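Local coordinates for uncharacterized HTH-type transcriptional regulator YydK (Bacillus subtilis subsp. subtilis, PDB 3BWG), which probably binds DNA as a GntR-family transcriptional regulator, combining an N-terminal winged helix-turn-helix domain with a C-terminal UTRA domain, at residues 23-29 with 67-73; 132-137 with 224-228; 170-174 with 208-212. One frame throughout, in Å; residues are numbered along the deposited sequence.

Contact 1: residues 23-29 with 67-73; sequences LQQGDKL and IFVRKHK
Two extended backbones run in opposite directions, with Lys28 bridged to Phe68 (CA-CA 4.4 Å). Leu29 N donates to Ile67 O (2.7 Å), and Val69 N to Asp27 O (2.9 Å). A type II turn from Gln24 to Asp27 carries Gly26 N onto Val69 O (2.8 Å); at phi/psi 93/-16, a CB on Gly26 would jam against the preceding carbonyl. Asp27 OD2 braces the turn by accepting from Gln24 N (2.8 Å).

Val69 (chi1 t) is the central bump. Its CG2 fits between Leu23 CB and Leu29 CD1, each 3.8 Å away, while Val69 CB lies 3.5 Å from Gln24 O. Leu29 CD1 also reaches Ile67 CG2 (3.8 Å), and helix 6-20 backs this apolar cluster through Ile18. The Phe68 ring turns its edge to Gly26 O (3.2 Å from Phe68 CD1), with Lys28 CG 3.7 Å from Phe68 CE1. Such an extended segment, bridged once to strand 66-69 of the hairpin 59-62/66-69, recalls winged-helix domains, where that hairpin forms the wing.

Gln25 (chi1 and chi2 t) is the second bump, its CB 3.3 Å from Lys71 O and 4.1 Å from Lys73 CG, and its NE2 donates to Arg70 O (2.9 Å). Asp177 of the second subunit accepts from Gln25 NE2 and forms a salt bridge with Arg70, as Glu113 of the second subunit does with Lys73: this polar end doubles as a dimer interface.

Contact 2: residues 132-137 with 224-228; sequences INGQTL and NYEQS. With EDO (1,2-ethanediol), chain I.
Asn224 carries every direct hydrogen bond between the two segments. Its backbone N donates to Leu137 O (2.9 Å, nearly linear), while its side chain, with chi1 t, points across so that ND2 gives one bond to Thr136 OG1 (2.9 Å) and a weak one to Thr136 O (3.2 Å). Thr136 OG1 (chi1 p) is also hydrogen-bonded to Leu193 O. The other end of the same amide turns back on its own segment: Asn224 OD1 accepts from Glu226 N (2.8 Å), an Asx turn set within the type I turn Asn224-Gln227, whose closing bond is Gln227 N to Asn224 O (3.0 Å). Ser228 OG, with chi1 p, donates to Asn224 O as well (2.9 Å). Across from it in the contact, Ile132-Gln135 forms a type I' turn, with Asn133 and Gly134 both at positive phi, the tight two-residue reversal of a beta hairpin. It joins strands 123-132 and 135-145 of the UTRA sheet, and the contact lies where strand 135-145 starts beside the end of strand 215-224, the CA atoms of Leu137 and Asn224 being 5.4 Å apart. Around this polar centre Gln227 (chi1 m, chi2 m) covers Ile132, Gln135 and Thr136: Gln227 CB lies 3.4 Å from Thr136 O, Ile132 CD1 approaches Gln227 O (3.4 Å) and CB (3.7 Å), and Gln227 CD lies 3.7 Å from Gln135 CB. Leu137 CD1 meets Ser228 CB at 3.8 Å. An ethanediol, probably from the crystallisation liquor, donates through O1 to Ser228 OG (2.6 Å).

Contact 3: residues 170-174 with 208-212; sequences GLKIG and FHLTN
Leu210, Thr211 and Gly174 give this contact its shape. Ile173 and Leu210 form an antiparallel, non-hydrogen-bonded pair (CA-CA 4.6 Å) with diverging side chains, and the flanking bonds run from Gly174 N to His209 O (2.7 Å) and from Thr211 N to Lys172 O (3.0 Å). Leu210 CA also approaches Lys172 O at 3.4 Å, while its side chain (chi1 m, chi2 t) curls back to place CD2 3.9 Å from Leu171 CB. Gly174, at phi/psi -113/-133, brings its CA within 4.1 Å of Thr211 CA; a CB would clash there and press on Leu210 O, so the close approach depends on glycine. Thr211 (chi1 p) brings OG1 3.9 Å from Lys172 CB. This is the start of strand 173-184, outermost in the UTRA sheet within this chain, beside the end of strand 200-210. Helix 161-167 packs on Leu171 and Ile173, Phe216 of strand 215-224 touches Ile173 and Leu210, and His209 stacks on Phe175 within strand 173-184.

In the fold
From the N terminus, the chain first closes contact 1: helices 32-39 and 43-55 and strand 59-62 lie in the loop between its segments, so it encloses the predicted helix-turn-helix and the first wing strand, and contains most of the second. The UTRA domain follows. Contact 2 opens at the 132-137 hairpin and closes only at 224-228, after strand 215-224; contact 3, joining 170-174 to 208-212, is nested inside that long loop. Both reach the same six-stranded sheet but lie on opposite sides of the chain's centre, their own centres about 29 Å apart. Within one chain contact 1 touches neither; across the dimer its Gln25 makes a weak hydrogen bond to His209 of the second subunit, linking contacts 1 and 3.

Contact 1: residues 23-29 with 67-73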
loop_
_atom_site.group_PDB
_atom_site.type_symbol
_atom_site.label_atom_id
_atom_site.label_comp_id
_atom_site.label_asym_id
_atom_site.label_seq_id
_atom_site.Cartn_x
_atom_site.Cartn_y
_atom_site.Cartn_z
ATOM N N LEU B 23 -2.598 -21.790 7.771
ATOM C CA LEU B 23 -2.675 -21.710 6.309
ATOM C C LEU B 23 -1.892 -20.509 5.751
ATOM O O LEU B 23 -1.922 -19.419 6.317
ATOM C CB LEU B 23 -4.134 -21.675 5.829
ATOM C CG LEU B 23 -5.030 -22.875 6.176
ATOM C CD1 LEU B 23 -6.414 -22.690 5.573
ATOM C CD2 LEU B 23 -4.397 -24.206 5.720
ATOM N N GLN B 24 -1.169 -20.724 4.663
ATOM C CA GLN B 24 -0.457 -19.622 4.015
ATOM C C GLN B 24 -1.125 -19.257 2.710
ATOM O O GLN B 24 -2.009 -19.969 2.239
ATOM C CB GLN B 24 1.033 -19.920 3.826
ATOM C CG GLN B 24 1.371 -21.184 3.063
ATOM C CD GLN B 24 2.903 -21.377 2.877
ATOM O OE1 GLN B 24 3.707 -20.482 3.195
ATOM N NE2 GLN B 24 3.300 -22.553 2.355
ATOM N N GLN B 25 -0.691 -18.139 2.133
ATOM C CA GLN B 25 -1.207 -17.657 0.859
ATOM C C GLN B 25 -1.266 -18.734 -0.221
ATOM O O GLN B 25 -0.280 -19.438 -0.434
ATOM C CB GLN B 25 -0.334 -16.502 0.397
ATOM C CG GLN B 25 -0.786 -15.820 -0.859
ATOM C CD GLN B 25 0.155 -14.720 -1.184
ATOM O OE1 GLN B 25 1.235 -14.952 -1.743
ATOM N NE2 GLN B 25 -0.184 -13.528 -0.754
ATOM N N GLY B 26 -2.411 -18.838 -0.913
ATOM C CA GLY B 26 -2.599 -19.856 -1.940
ATOM C C GLY B 26 -3.244 -21.181 -1.494
ATOM O O GLY B 26 -3.680 -21.972 -2.330
ATOM N N ASP B 27 -3.280 -21.437 -0.187
ATOM C CA ASP B 27 -3.968 -22.594 0.352
ATOM C C ASP B 27 -5.489 -22.499 0.123
ATOM O O ASP B 27 -6.088 -21.429 0.227
ATOM C CB ASP B 27 -3.678 -22.747 1.836
ATOM C CG ASP B 27 -2.249 -23.241 2.115
ATOM O OD1 ASP B 27 -1.590 -23.775 1.205
ATOM O OD2 ASP B 27 -1.775 -23.082 3.243
ATOM N N LYS B 28 -6.088 -23.634 -0.218
ATOM C CA LYS B 28 -7.486 -23.696 -0.567
ATOM C C LYS B 28 -8.273 -23.812 0.731
ATOM O O LYS B 28 -7.911 -24.596 1.618
ATOM C CB LYS B 28 -7.724 -24.936 -1.436
ATOM C CG LYS B 28 -8.928 -24.851 -2.361
ATOM C CD LYS B 28 -9.066 -26.123 -3.184
ATOM C CE LYS B 28 -10.366 -26.130 -3.960
ATOM N NZ LYS B 28 -11.420 -25.410 -3.213
ATOM N N LEU B 29 -9.330 -23.020 0.858
ATOM C CA LEU B 29 -10.266 -23.181 1.977
ATOM C C LEU B 29 -11.359 -24.227 1.674
ATOM O O LEU B 29 -11.538 -24.639 0.511
ATOM C CB LEU B 29 -10.876 -21.822 2.356
ATOM C CG LEU B 29 -9.766 -20.972 2.986
ATOM C CD1 LEU B 29 -9.614 -19.558 2.364
ATOM C CD2 LEU B 29 -9.935 -20.906 4.491
ATOM N N ILE B 67 -11.794 -21.067 -3.299
ATOM C CA ILE B 67 -11.559 -20.000 -2.330
ATOM C C ILE B 67 -10.201 -20.267 -1.722
ATOM O O ILE B 67 -9.974 -21.372 -1.246
ATOM C CB ILE B 67 -12.539 -20.066 -1.136
ATOM C CG1 ILE B 67 -14.000 -20.213 -1.587
ATOM C CG2 ILE B 67 -12.332 -18.870 -0.213
ATOM C CD1 ILE B 67 -14.866 -21.030 -0.579
ATOM N N PHE B 68 -9.325 -19.251 -1.735
ATOM C CA PHE B 68 -7.921 -19.377 -1.312
ATOM C C PHE B 68 -7.503 -18.295 -0.307
ATOM O O PHE B 68 -8.048 -17.198 -0.305
ATOM C CB PHE B 68 -7.008 -19.306 -2.563
ATOM C CG PHE B 68 -7.294 -20.381 -3.577
ATOM C CD1 PHE B 68 -6.639 -21.607 -3.506
ATOM C CD2 PHE B 68 -8.228 -20.175 -4.594
ATOM C CE1 PHE B 68 -6.910 -22.611 -4.420
ATOM C CE2 PHE B 68 -8.506 -21.171 -5.510
ATOM C CZ PHE B 68 -7.859 -22.391 -5.425
ATOM N N VAL B 69 -6.496 -18.594 0.508
ATOM C CA VAL B 69 -5.958 -17.648 1.478
ATOM C C VAL B 69 -5.169 -16.586 0.680
ATOM O O VAL B 69 -4.393 -16.931 -0.209
ATOM C CB VAL B 69 -5.073 -18.378 2.563
ATOM C CG1 VAL B 69 -4.428 -17.390 3.547
ATOM C CG2 VAL B 69 -5.913 -19.403 3.373
ATOM N N ARG B 70 -5.386 -15.320 1.021
ATOM C CA ARG B 70 -4.823 -14.172 0.352
ATOM C C ARG B 70 -3.707 -13.552 1.194
ATOM O O ARG B 70 -2.721 -13.039 0.642
ATOM C CB ARG B 70 -5.950 -13.131 0.083
ATOM C CG ARG B 70 -5.511 -11.710 -0.418
ATOM C CD ARG B 70 -4.677 -11.723 -1.683
ATOM N NE ARG B 70 -4.058 -10.406 -1.991
ATOM C CZ ARG B 70 -2.806 -10.028 -1.674
ATOM N NH1 ARG B 70 -2.003 -10.834 -1.016
ATOM N NH2 ARG B 70 -2.345 -8.830 -2.044
ATOM N N LYS B 71 -3.868 -13.611 2.520
ATOM C CA LYS B 71 -2.987 -12.958 3.459
ATOM C C LYS B 71 -1.562 -13.272 3.085
ATOM O O LYS B 71 -1.184 -14.434 2.850
ATOM C CB LYS B 71 -3.283 -13.391 4.896
ATOM C CG LYS B 71 -2.450 -14.572 5.392
ATOM C CD LYS B 71 -3.137 -15.455 6.459
ATOM C CE LYS B 71 -2.946 -14.947 7.882
ATOM N NZ LYS B 71 -1.559 -15.223 8.299
ATOM N N HIS B 72 -0.776 -12.215 3.020
ATOM C CA HIS B 72 0.626 -12.290 2.643
ATOM C C HIS B 72 1.415 -13.324 3.481
ATOM O O HIS B 72 1.062 -13.632 4.658
ATOM C CB HIS B 72 1.229 -10.889 2.777
ATOM C CG HIS B 72 1.285 -10.391 4.195
ATOM N ND1 HIS B 72 2.303 -10.731 5.061
ATOM C CD2 HIS B 72 0.458 -9.564 4.884
ATOM C CE1 HIS B 72 2.087 -10.150 6.233
ATOM N NE2 HIS B 72 0.982 -9.425 6.141
ATOM N N LYS B 73 2.458 -13.892 2.873
ATOM C CA LYS B 73 3.424 -14.717 3.616
ATOM C C LYS B 73 4.314 -13.811 4.480
ATOM O O LYS B 73 4.196 -12.579 4.394
ATOM C CB LYS B 73 4.252 -15.519 2.640
ATOM C CG LYS B 73 3.437 -16.646 1.998
ATOM C CD LYS B 73 3.936 -17.018 0.607
ATOM C CE LYS B 73 5.224 -17.798 0.684
ATOM N NZ LYS B 73 5.494 -18.503 -0.600
HETATM O O HOH W 1 0.528 -16.430 4.090
HETATM O O HOH W 2 -12.757 -23.331 -2.085
#

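Contact 2: residues 132-137 with 224-228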
loop_
_atom_site.group_PDB
_atom_site.type_symbol
_atom_site.label_atom_id
_atom_site.label_comp_id
_atom_site.label_asym_id
_atom_site.label_seq_id
_atom_site.Cartn_x
_atom_site.Cartn_y
_atom_site.Cartn_z
ATOM N N ILE B 132 8.154 -0.456 20.250
ATOM C CA ILE B 132 7.626 -1.812 20.069
ATOM C C ILE B 132 8.521 -2.716 20.831
ATOM O O ILE B 132 9.724 -2.794 20.554
ATOM C CB ILE B 132 7.496 -2.273 18.566
ATOM C CG1 ILE B 132 8.548 -1.621 17.634
ATOM C CG2 ILE B 132 6.097 -2.009 18.065
ATOM C CD1 ILE B 132 9.841 -2.415 17.454
ATOM N N ASN B 133 7.946 -3.339 21.858
ATOM C CA ASN B 133 8.681 -4.207 22.781
ATOM C C ASN B 133 9.969 -3.611 23.317
ATOM O O ASN B 133 11.041 -4.192 23.146
ATOM C CB ASN B 133 8.939 -5.576 22.134
ATOM C CG ASN B 133 7.696 -6.464 22.155
ATOM O OD1 ASN B 133 7.307 -6.987 23.216
ATOM N ND2 ASN B 133 7.054 -6.621 20.993
ATOM N N GLY B 134 9.860 -2.435 23.941
ATOM C CA GLY B 134 10.995 -1.824 24.659
ATOM C C GLY B 134 12.037 -1.146 23.770
ATOM O O GLY B 134 12.985 -0.524 24.269
ATOM N N GLN B 135 11.868 -1.258 22.457
ATOM C CA GLN B 135 12.780 -0.637 21.516
ATOM C C GLN B 135 12.018 0.476 20.775
ATOM O O GLN B 135 10.776 0.421 20.644
ATOM C CB GLN B 135 13.339 -1.705 20.581
ATOM C CG GLN B 135 14.048 -2.879 21.312
ATOM C CD GLN B 135 15.410 -2.489 21.890
ATOM O OE1 GLN B 135 16.076 -1.575 21.394
ATOM N NE2 GLN B 135 15.835 -3.183 22.945
ATOM N N THR B 136 12.735 1.511 20.348
ATOM C CA THR B 136 12.112 2.606 19.591
ATOM C C THR B 136 11.610 2.151 18.217
ATOM O O THR B 136 12.319 1.450 17.470
ATOM C CB THR B 136 13.054 3.798 19.406
ATOM O OG1 THR B 136 14.227 3.345 18.731
ATOM C CG2 THR B 136 13.436 4.370 20.743
ATOM N N LEU B 137 10.377 2.576 17.903
ATOM C CA LEU B 137 9.744 2.340 16.609
ATOM C C LEU B 137 9.846 3.583 15.693
ATOM O O LEU B 137 10.204 3.497 14.500
ATOM C CB LEU B 137 8.269 1.943 16.818
ATOM C CG LEU B 137 7.450 1.802 15.518
ATOM C CD1 LEU B 137 8.019 0.715 14.594
ATOM C CD2 LEU B 137 5.972 1.567 15.733
ATOM N N ASN B 224 12.665 3.898 13.050
ATOM C CA ASN B 224 13.918 3.205 13.303
ATOM C C ASN B 224 14.126 2.064 12.291
ATOM O O ASN B 224 13.415 1.044 12.346
ATOM C CB ASN B 224 13.867 2.689 14.756
ATOM C CG ASN B 224 15.086 1.928 15.179
ATOM O OD1 ASN B 224 15.838 1.374 14.357
ATOM N ND2 ASN B 224 15.287 1.865 16.493
ATOM N N TYR B 225 15.089 2.230 11.372
ATOM C CA TYR B 225 15.362 1.244 10.326
ATOM C C TYR B 225 15.719 -0.158 10.846
ATOM O O TYR B 225 15.563 -1.146 10.128
ATOM C CB TYR B 225 16.445 1.758 9.343
ATOM C CG TYR B 225 17.866 1.587 9.812
ATOM C CD1 TYR B 225 18.659 0.570 9.309
ATOM C CD2 TYR B 225 18.413 2.444 10.762
ATOM C CE1 TYR B 225 19.986 0.392 9.740
ATOM C CE2 TYR B 225 19.741 2.284 11.226
ATOM C CZ TYR B 225 20.511 1.263 10.692
ATOM O OH TYR B 225 21.799 1.108 11.096
ATOM N N GLU B 226 16.162 -0.246 12.093
ATOM C CA GLU B 226 16.516 -1.547 12.670
ATOM C C GLU B 226 15.355 -2.258 13.340
ATOM O O GLU B 226 15.520 -3.388 13.770
ATOM C CB GLU B 226 17.623 -1.432 13.749
ATOM C CG GLU B 226 18.762 -0.550 13.454
ATOM C CD GLU B 226 19.919 -0.808 14.440
ATOM O OE1 GLU B 226 19.743 -0.629 15.680
ATOM O OE2 GLU B 226 20.986 -1.233 13.952
ATOM N N GLN B 227 14.214 -1.588 13.499
ATOM C CA GLN B 227 13.120 -2.145 14.325
ATOM C C GLN B 227 11.780 -2.153 13.552
ATOM O O GLN B 227 10.709 -2.381 14.136
ATOM C CB GLN B 227 12.953 -1.374 15.642
ATOM C CG GLN B 227 14.182 -1.286 16.552
ATOM C CD GLN B 227 14.519 -2.619 17.186
ATOM O OE1 GLN B 227 13.659 -3.466 17.321
ATOM N NE2 GLN B 227 15.788 -2.815 17.553
ATOM N N SER B 228 11.842 -1.915 12.253
ATOM C CA SER B 228 10.595 -1.796 11.447
ATOM C C SER B 228 10.810 -2.198 9.993
ATOM O O SER B 228 11.920 -2.083 9.454
ATOM C CB SER B 228 10.044 -0.384 11.561
ATOM O OG SER B 228 10.960 0.500 10.976
HETATM C C1 EDO I . 12.851 1.712 8.417
HETATM O O1 EDO I . 11.641 1.028 8.546
HETATM C C2 EDO I . 12.592 3.065 9.020
HETATM O O2 EDO I . 13.789 3.760 8.825
#

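Contact 3: residues 170-174 with 208-212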
loop_
_atom_site.group_PDB
_atom_site.type_symbol
_atom_site.label_atom_id
_atom_site.label_comp_id
_atom_site.label_asym_id
_atom_site.label_seq_id
_atom_site.Cartn_x
_atom_site.Cartn_y
_atom_site.Cartn_z
ATOM N N GLY B 170 -16.951 9.426 17.738
ATOM C CA GLY B 170 -17.907 8.894 16.777
ATOM C C GLY B 170 -17.664 9.299 15.337
ATOM O O GLY B 170 -18.595 9.326 14.538
ATOM N N LEU B 171 -16.408 9.582 14.989
ATOM C CA LEU B 171 -16.060 9.984 13.632
ATOM C C LEU B 171 -15.752 8.785 12.748
ATOM O O LEU B 171 -15.281 7.756 13.221
ATOM C CB LEU B 171 -14.849 10.935 13.652
ATOM C CG LEU B 171 -15.163 12.265 14.334
ATOM C CD1 LEU B 171 -13.907 13.074 14.477
ATOM C CD2 LEU B 171 -16.236 13.031 13.572
ATOM N N LYS B 172 -15.974 8.953 11.449
ATOM C CA LYS B 172 -15.800 7.874 10.505
ATOM C C LYS B 172 -14.573 8.202 9.659
ATOM O O LYS B 172 -14.569 9.150 8.865
ATOM C CB LYS B 172 -17.073 7.692 9.651
ATOM C CG LYS B 172 -18.373 7.615 10.471
ATOM C CD LYS B 172 -18.458 6.287 11.266
ATOM C CE LYS B 172 -19.241 6.463 12.586
ATOM N NZ LYS B 172 -20.629 7.006 12.405
ATOM N N ILE B 173 -13.527 7.416 9.878
ATOM C CA ILE B 173 -12.224 7.597 9.265
ATOM C C ILE B 173 -12.231 6.974 7.859
ATOM O O ILE B 173 -12.593 5.820 7.685
ATOM C CB ILE B 173 -11.126 7.001 10.185
ATOM C CG1 ILE B 173 -11.219 7.664 11.588
ATOM C CG2 ILE B 173 -9.716 7.047 9.497
ATOM C CD1 ILE B 173 -10.074 7.329 12.620
ATOM N N GLY B 174 -11.865 7.753 6.846
ATOM C CA GLY B 174 -11.949 7.274 5.476
ATOM C C GLY B 174 -10.554 7.126 4.891
ATOM O O GLY B 174 -9.656 6.583 5.539
ATOM N N PHE B 208 -4.775 11.766 6.696
ATOM C CA PHE B 208 -5.973 10.958 6.929
ATOM C C PHE B 208 -7.211 11.839 6.769
ATOM O O PHE B 208 -7.215 13.009 7.181
ATOM C CB PHE B 208 -5.915 10.261 8.296
ATOM C CG PHE B 208 -4.787 9.252 8.406
ATOM C CD1 PHE B 208 -5.026 7.891 8.213
ATOM C CD2 PHE B 208 -3.480 9.666 8.726
ATOM C CE1 PHE B 208 -3.968 6.945 8.317
ATOM C CE2 PHE B 208 -2.415 8.713 8.862
ATOM C CZ PHE B 208 -2.669 7.368 8.621
ATOM N N HIS B 209 -8.230 11.290 6.116
ATOM C CA HIS B 209 -9.440 12.066 5.791
ATOM C C HIS B 209 -10.609 11.390 6.495
ATOM O O HIS B 209 -10.607 10.157 6.690
ATOM C CB HIS B 209 -9.706 12.100 4.252
ATOM C CG HIS B 209 -8.597 12.723 3.447
ATOM N ND1 HIS B 209 -7.432 12.047 3.130
ATOM C CD2 HIS B 209 -8.467 13.961 2.910
ATOM C CE1 HIS B 209 -6.635 12.840 2.434
ATOM N NE2 HIS B 209 -7.220 14.016 2.319
ATOM N N LEU B 210 -11.628 12.172 6.842
ATOM C CA LEU B 210 -12.925 11.599 7.201
ATOM C C LEU B 210 -13.603 11.027 5.928
ATOM O O LEU B 210 -13.141 11.231 4.777
ATOM C CB LEU B 210 -13.814 12.630 7.894
ATOM C CG LEU B 210 -13.363 13.320 9.197
ATOM C CD1 LEU B 210 -14.350 14.406 9.539
ATOM C CD2 LEU B 210 -13.207 12.323 10.380
ATOM N N THR B 211 -14.653 10.249 6.098
ATOM C CA THR B 211 -15.298 9.638 4.909
ATOM C C THR B 211 -15.855 10.686 3.929
ATOM O O THR B 211 -16.012 10.386 2.729
ATOM C CB THR B 211 -16.444 8.700 5.293
ATOM O OG1 THR B 211 -17.298 9.397 6.189
ATOM C CG2 THR B 211 -15.925 7.419 5.937
ATOM N N ASN B 212 -16.142 11.902 4.423
ATOM C CA ASN B 212 -16.601 13.021 3.560
ATOM C C ASN B 212 -15.463 13.728 2.844
ATOM O O ASN B 212 -15.689 14.733 2.146
ATOM C CB ASN B 212 -17.455 14.036 4.332
ATOM C CG ASN B 212 -16.726 14.622 5.543
ATOM O OD1 ASN B 212 -15.503 14.706 5.583
ATOM N ND2 ASN B 212 -17.490 15.027 6.541
#